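Local structure of possible transcriptional regulatory arsR-family protein (Mycobacterium bovis, 3GW2) at residues Lys8-Leu11 against Leu12-Val15; Ala82-Asp85 against Val86-Leu89. The protein probably binds DNA as a dimeric winged helix-turn-helix regulator of the ArsR family and takes part in a regulatory network that coordinates tolerance to the antitubercular drug bedaquiline. All coordinates share one frame; numbering follows the deposited sequence.

Interaction 1. Residues Lys8-Leu11 against Leu12-Val15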
ATOM      1  N   LYS A   8      17.604  -5.247   3.805  1.00 54.58           N
ATOM      2  CA  LYS A   8      16.222  -5.518   3.393  1.00 54.03           C
ATOM      3  C   LYS A   8      15.928  -5.033   1.978  1.00 53.60           C
ATOM      4  O   LYS A   8      15.139  -5.652   1.265  1.00 53.71           O
ATOM      5  CB  LYS A   8      15.234  -4.852   4.355  1.00 54.11           C
ATOM      6  CG  LYS A   8      15.141  -5.478   5.746  1.00 54.67           C
ATOM      7  CD  LYS A   8      15.334  -4.430   6.861  1.00 55.73           C
ATOM      8  CE  LYS A   8      14.633  -3.101   6.544  1.00 55.37           C
ATOM      9  NZ  LYS A   8      14.828  -2.045   7.572  1.00 54.80           N
ATOM     10  N   ALA A   9      16.543  -3.915   1.588  1.00 52.95           N
ATOM     11  CA  ALA A   9      16.327  -3.308   0.266  1.00 52.20           C
ATOM     12  C   ALA A   9      17.041  -4.102  -0.847  1.00 51.58           C
ATOM     13  O   ALA A   9      17.953  -4.887  -0.553  1.00 51.59           O
ATOM     14  CB  ALA A   9      16.784  -1.848   0.276  1.00 52.36           C
ATOM     15  N   ALA A  10      16.653  -3.914  -2.113  1.00 50.50           N
ATOM     16  CA  ALA A  10      15.629  -2.950  -2.544  1.00 49.47           C
ATOM     17  C   ALA A  10      14.225  -3.562  -2.618  1.00 48.56           C
ATOM     18  O   ALA A  10      13.443  -3.257  -3.522  1.00 48.50           O
ATOM     19  CB  ALA A  10      16.022  -2.319  -3.884  1.00 49.45           C
ATOM     20  N   LEU A  11      13.919  -4.424  -1.651  1.00 47.57           N
ATOM     21  CA  LEU A  11      12.582  -4.971  -1.468  1.00 46.55           C
ATOM     22  C   LEU A  11      11.635  -3.863  -1.014  1.00 45.83           C
ATOM     23  O   LEU A  11      10.471  -3.832  -1.416  1.00 45.72           O
ATOM     24  CB  LEU A  11      12.615  -6.102  -0.435  1.00 46.51           C
ATOM     25  CG  LEU A  11      11.362  -6.926  -0.123  1.00 46.47           C
ATOM     26  CD1 LEU A  11      10.979  -7.797  -1.302  1.00 46.41           C
ATOM     27  CD2 LEU A  11      11.605  -7.787   1.110  1.00 46.70           C
ATOM     28  N   LEU A  12      12.156  -2.945  -0.196  1.00 44.95           N
ATOM     29  CA  LEU A  12      11.356  -1.858   0.374  1.00 43.91           C
ATOM     30  C   LEU A  12      10.985  -0.777  -0.638  1.00 43.61           C
ATOM     31  O   LEU A  12       9.898  -0.195  -0.567  1.00 43.58           O
ATOM     32  CB  LEU A  12      12.040  -1.260   1.612  1.00 43.67           C
ATOM     33  CG  LEU A  12      12.209  -2.211   2.801  1.00 42.72           C
ATOM     34  CD1 LEU A  12      12.711  -1.455   4.024  1.00 42.03           C
ATOM     35  CD2 LEU A  12      10.915  -2.969   3.122  1.00 41.25           C
ATOM     36  N   ASP A  13      11.869  -0.528  -1.596  1.00 43.35           N
ATOM     37  CA  ASP A  13      11.544   0.370  -2.708  1.00 42.88           C
ATOM     38  C   ASP A  13      10.432  -0.181  -3.595  1.00 42.44           C
ATOM     39  O   ASP A  13       9.639   0.593  -4.142  1.00 42.78           O
ATOM     40  CB  ASP A  13      12.791   0.697  -3.528  1.00 43.15           C
ATOM     41  CG  ASP A  13      13.729   1.638  -2.798  1.00 44.02           C
ATOM     42  OD1 ASP A  13      13.253   2.696  -2.331  1.00 44.66           O
ATOM     43  OD2 ASP A  13      14.939   1.328  -2.687  1.00 45.57           O
ATOM     44  N   GLN A  14      10.359  -1.508  -3.729  1.00 41.48           N
ATOM     45  CA  GLN A  14       9.245  -2.128  -4.464  1.00 40.40           C
ATOM     46  C   GLN A  14       7.958  -2.178  -3.634  1.00 39.34           C
ATOM     47  O   GLN A  14       6.867  -2.051  -4.186  1.00 39.17           O
ATOM     48  CB  GLN A  14       9.614  -3.520  -5.007  1.00 40.81           C
ATOM     49  CG  GLN A  14       8.463  -4.275  -5.762  1.00 41.39           C
ATOM     50  CD  GLN A  14       7.977  -3.608  -7.050  1.00 41.79           C
ATOM     51  OE1 GLN A  14       8.648  -2.760  -7.628  1.00 42.98           O
ATOM     52  NE2 GLN A  14       6.801  -4.007  -7.504  1.00 42.64           N
ATOM     53  N   VAL A  15       8.079  -2.359  -2.318  1.00 38.04           N
ATOM     54  CA  VAL A  15       6.910  -2.265  -1.445  1.00 36.65           C
ATOM     55  C   VAL A  15       6.363  -0.853  -1.566  1.00 36.05           C
ATOM     56  O   VAL A  15       5.149  -0.657  -1.600  1.00 35.23           O
ATOM     57  CB  VAL A  15       7.226  -2.590   0.047  1.00 37.06           C
ATOM     58  CG1 VAL A  15       6.041  -2.231   0.937  1.00 36.51           C
ATOM     59  CG2 VAL A  15       7.591  -4.057   0.236  1.00 36.13           C
TER

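Interaction 2. Residues Ala82-Asp85 against Val86-Leu89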
ATOM      1  N   ALA A  82      -2.463  -9.911 -10.660  1.00 33.76           N
ATOM      2  CA  ALA A  82      -1.203 -10.602 -10.961  1.00 34.63           C
ATOM      3  C   ALA A  82      -1.037 -11.990 -10.333  1.00 35.52           C
ATOM      4  O   ALA A  82      -0.364 -12.854 -10.914  1.00 36.35           O
ATOM      5  CB  ALA A  82      -0.008  -9.708 -10.618  1.00 34.51           C
ATOM      6  N   GLY A  83      -1.620 -12.210  -9.154  1.00 35.97           N
ATOM      7  CA  GLY A  83      -1.678 -13.567  -8.580  1.00 35.81           C
ATOM      8  C   GLY A  83      -2.530 -13.652  -7.331  1.00 35.78           C
ATOM      9  O   GLY A  83      -3.152 -12.663  -6.930  1.00 35.55           O
ATOM     10  N   GLU A  84      -2.554 -14.833  -6.712  1.00 35.55           N
ATOM     11  CA  GLU A  84      -3.250 -15.026  -5.439  1.00 36.31           C
ATOM     12  C   GLU A  84      -2.725 -14.100  -4.327  1.00 35.93           C
ATOM     13  O   GLU A  84      -3.519 -13.512  -3.579  1.00 35.97           O
ATOM     14  CB  GLU A  84      -3.140 -16.491  -4.978  1.00 36.82           C
ATOM     15  CG  GLU A  84      -3.632 -16.726  -3.533  1.00 39.66           C
ATOM     16  CD  GLU A  84      -5.149 -17.130  -3.488  1.00 44.05           C
ATOM     17  OE1 GLU A  84      -6.001 -16.486  -4.169  1.00 44.88           O
ATOM     18  OE2 GLU A  84      -5.487 -18.106  -2.756  1.00 45.16           O
ATOM     19  N   ASP A  85      -1.397 -13.986  -4.215  1.00 35.51           N
ATOM     20  CA  ASP A  85      -0.779 -13.136  -3.193  1.00 35.42           C
ATOM     21  C   ASP A  85      -1.319 -11.700  -3.294  1.00 34.82           C
ATOM     22  O   ASP A  85      -1.572 -11.048  -2.277  1.00 34.34           O
ATOM     23  CB  ASP A  85       0.760 -13.180  -3.282  1.00 35.46           C
ATOM     24  CG  ASP A  85       1.348 -14.547  -2.848  1.00 38.69           C
ATOM     25  OD1 ASP A  85       0.605 -15.415  -2.332  1.00 40.48           O
ATOM     26  OD2 ASP A  85       2.575 -14.764  -3.014  1.00 41.64           O
ATOM     27  N   VAL A  86      -1.524 -11.226  -4.522  1.00 34.34           N
ATOM     28  CA  VAL A  86      -2.141  -9.912  -4.751  1.00 34.05           C
ATOM     29  C   VAL A  86      -3.624  -9.881  -4.327  1.00 33.91           C
ATOM     30  O   VAL A  86      -4.078  -8.894  -3.744  1.00 33.08           O
ATOM     31  CB  VAL A  86      -1.946  -9.420  -6.213  1.00 34.22           C
ATOM     32  CG1 VAL A  86      -2.675  -8.100  -6.449  1.00 34.02           C
ATOM     33  CG2 VAL A  86      -0.458  -9.257  -6.520  1.00 33.64           C
ATOM     34  N   ALA A  87      -4.359 -10.960  -4.606  1.00 34.05           N
ATOM     35  CA  ALA A  87      -5.757 -11.099  -4.163  1.00 34.44           C
ATOM     36  C   ALA A  87      -5.864 -11.184  -2.628  1.00 34.52           C
ATOM     37  O   ALA A  87      -6.728 -10.548  -2.018  1.00 35.05           O
ATOM     38  CB  ALA A  87      -6.427 -12.325  -4.816  1.00 34.21           C
ATOM     39  N   ARG A  88      -4.997 -11.973  -2.005  1.00 34.04           N
ATOM     40  CA  ARG A  88      -4.891 -11.947  -0.547  1.00 34.17           C
ATOM     41  C   ARG A  88      -4.497 -10.549  -0.034  1.00 33.35           C
ATOM     42  O   ARG A  88      -5.066 -10.065   0.946  1.00 32.88           O
ATOM     43  CB  ARG A  88      -3.934 -13.032  -0.036  1.00 34.08           C
ATOM     44  CG  ARG A  88      -4.448 -14.461  -0.326  1.00 34.77           C
ATOM     45  CD  ARG A  88      -3.612 -15.532   0.358  1.00 35.77           C
ATOM     46  NE  ARG A  88      -2.220 -15.545  -0.094  1.00 39.74           N
ATOM     47  CZ  ARG A  88      -1.158 -15.350   0.688  1.00 41.62           C
ATOM     48  NH1 ARG A  88      -1.297 -15.124   1.994  1.00 43.30           N
ATOM     49  NH2 ARG A  88       0.061 -15.392   0.162  1.00 42.70           N
ATOM     50  N   LEU A  89      -3.561  -9.895  -0.720  1.00 32.92           N
ATOM     51  CA  LEU A  89      -3.086  -8.569  -0.284  1.00 33.27           C
ATOM     52  C   LEU A  89      -4.196  -7.517  -0.274  1.00 32.93           C
ATOM     53  O   LEU A  89      -4.344  -6.756   0.686  1.00 33.09           O
ATOM     54  CB  LEU A  89      -1.901  -8.089  -1.131  1.00 33.05           C
ATOM     55  CG  LEU A  89      -1.471  -6.637  -0.927  1.00 34.04           C
ATOM     56  CD1 LEU A  89      -0.808  -6.469   0.439  1.00 34.29           C
ATOM     57  CD2 LEU A  89      -0.542  -6.192  -2.040  1.00 34.93           C
TER

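Interaction 1. Residues Lys8-Leu11 against Leu12-Val15
The N-terminal arm of the ArsR-type winged-helix domain turns into helix 11-22 here, and the side chains of Lys-8 and Leu-12 meet across that entrance. The lysine touches with its aliphatic part: CE lies 3.6 Å from CD1 of Leu-12, the two side chains crossing at a slant. Bends at chi2 (127°) and chi3 (40°) fold the lysine chain so that its last carbon passes beside the leucine methyl, while NZ of Lys-8 stays 4.2 Å from the same CD1. Between the two residues the chain turns sharply at the peptide joining Ala-9 to Ala-10, which is modelled as cis. The first helical turn is then closed by the backbone: N of Val-15 donates to O of Leu-11 over 3.0 Å, with 152° at the hydrogen. That oxygen also takes a weak bond from N of Gln-14 at 3.3 Å. Flanking it, CG2 of Val-15 packs 3.3 Å from O of Leu-11. OE1 of Gln-14 is hydrogen-bonded to NH1 of Arg-17, three residues on. On the second subunit, Gln-29 packs on Lys-8 and Leu-28 on Val-15. One carbonyl thus accepts two amides at the helix start, whereas Lys-8 lends Leu-12 its hydrocarbon while its ammonium makes a weak, long ion pair with Asp-32 of the second subunit.

Interaction 2. Residues Ala82-Asp85 against Val86-Leu89
With chi1 at -70° in Asp-85 and -65° in Arg-88, CG of each residue stands anti to its own carbonyl carbon, and the two side chains run side by side in the same direction, three residues apart on helix 84-98. A further bend at chi3 of Arg-88 turns the guanidinium back to the aspartate, giving a salt bridge in which NH2 of Arg-88 donates to OD1 of Asp-85 over 2.6 Å. The oxygen lies in the guanidinium plane, at its edge, yet the donor comes to it from well above the carboxylate plane; the two flat groups stand 79° apart. This single-oxygen grip leaves OD2 of Asp-85 4.1 Å from NH2 of Arg-88. Glu-84 reaches the same guanidinium edge with carbon instead of charge: its CG is 3.9 Å from NE of Arg-88. Gly-83 is the N-cap, and its O accepts N of Ala-87 at 3.1 Å. The next two bonds of this opening turn run from N of Arg-88 to O of Glu-84 at 2.7 Å and from N of Leu-89 to O of Asp-85 at 2.8 Å. Ahead of the cap, CB of Ala-82 rests 4.1 Å from CG2 of Val-86. The turn comes directly after strand 76-81 of the wing: Val-86 and Leu-89 pack on Leu-67, just before strand 68-73, while Leu-89 meets its counterpart, Leu-89 of the second subunit.

Interaction 1 opens the first helix of the domain, 11-22, and interaction 2 opens the last, 84-98; between them along the chain come the helix-turn-helix (41-64) and the wing strands 68-73 and 76-81. Their centres lie 18 Å apart, and the nearest atoms, about 8 Å apart, do not touch. Both reach the second subunit: residues 8-15 pack on its residues Leu-28, Gln-29, Gln-94 and Ala-97, and residues 85-89 on its Leu-89, Leu-92, Val-95 and Val-96. The terminal helices thus contribute to the dimer interface, as in other ArsR proteins, where dimerisation is thought to set the spacing of the two DNA-reading helices; the same probably holds here.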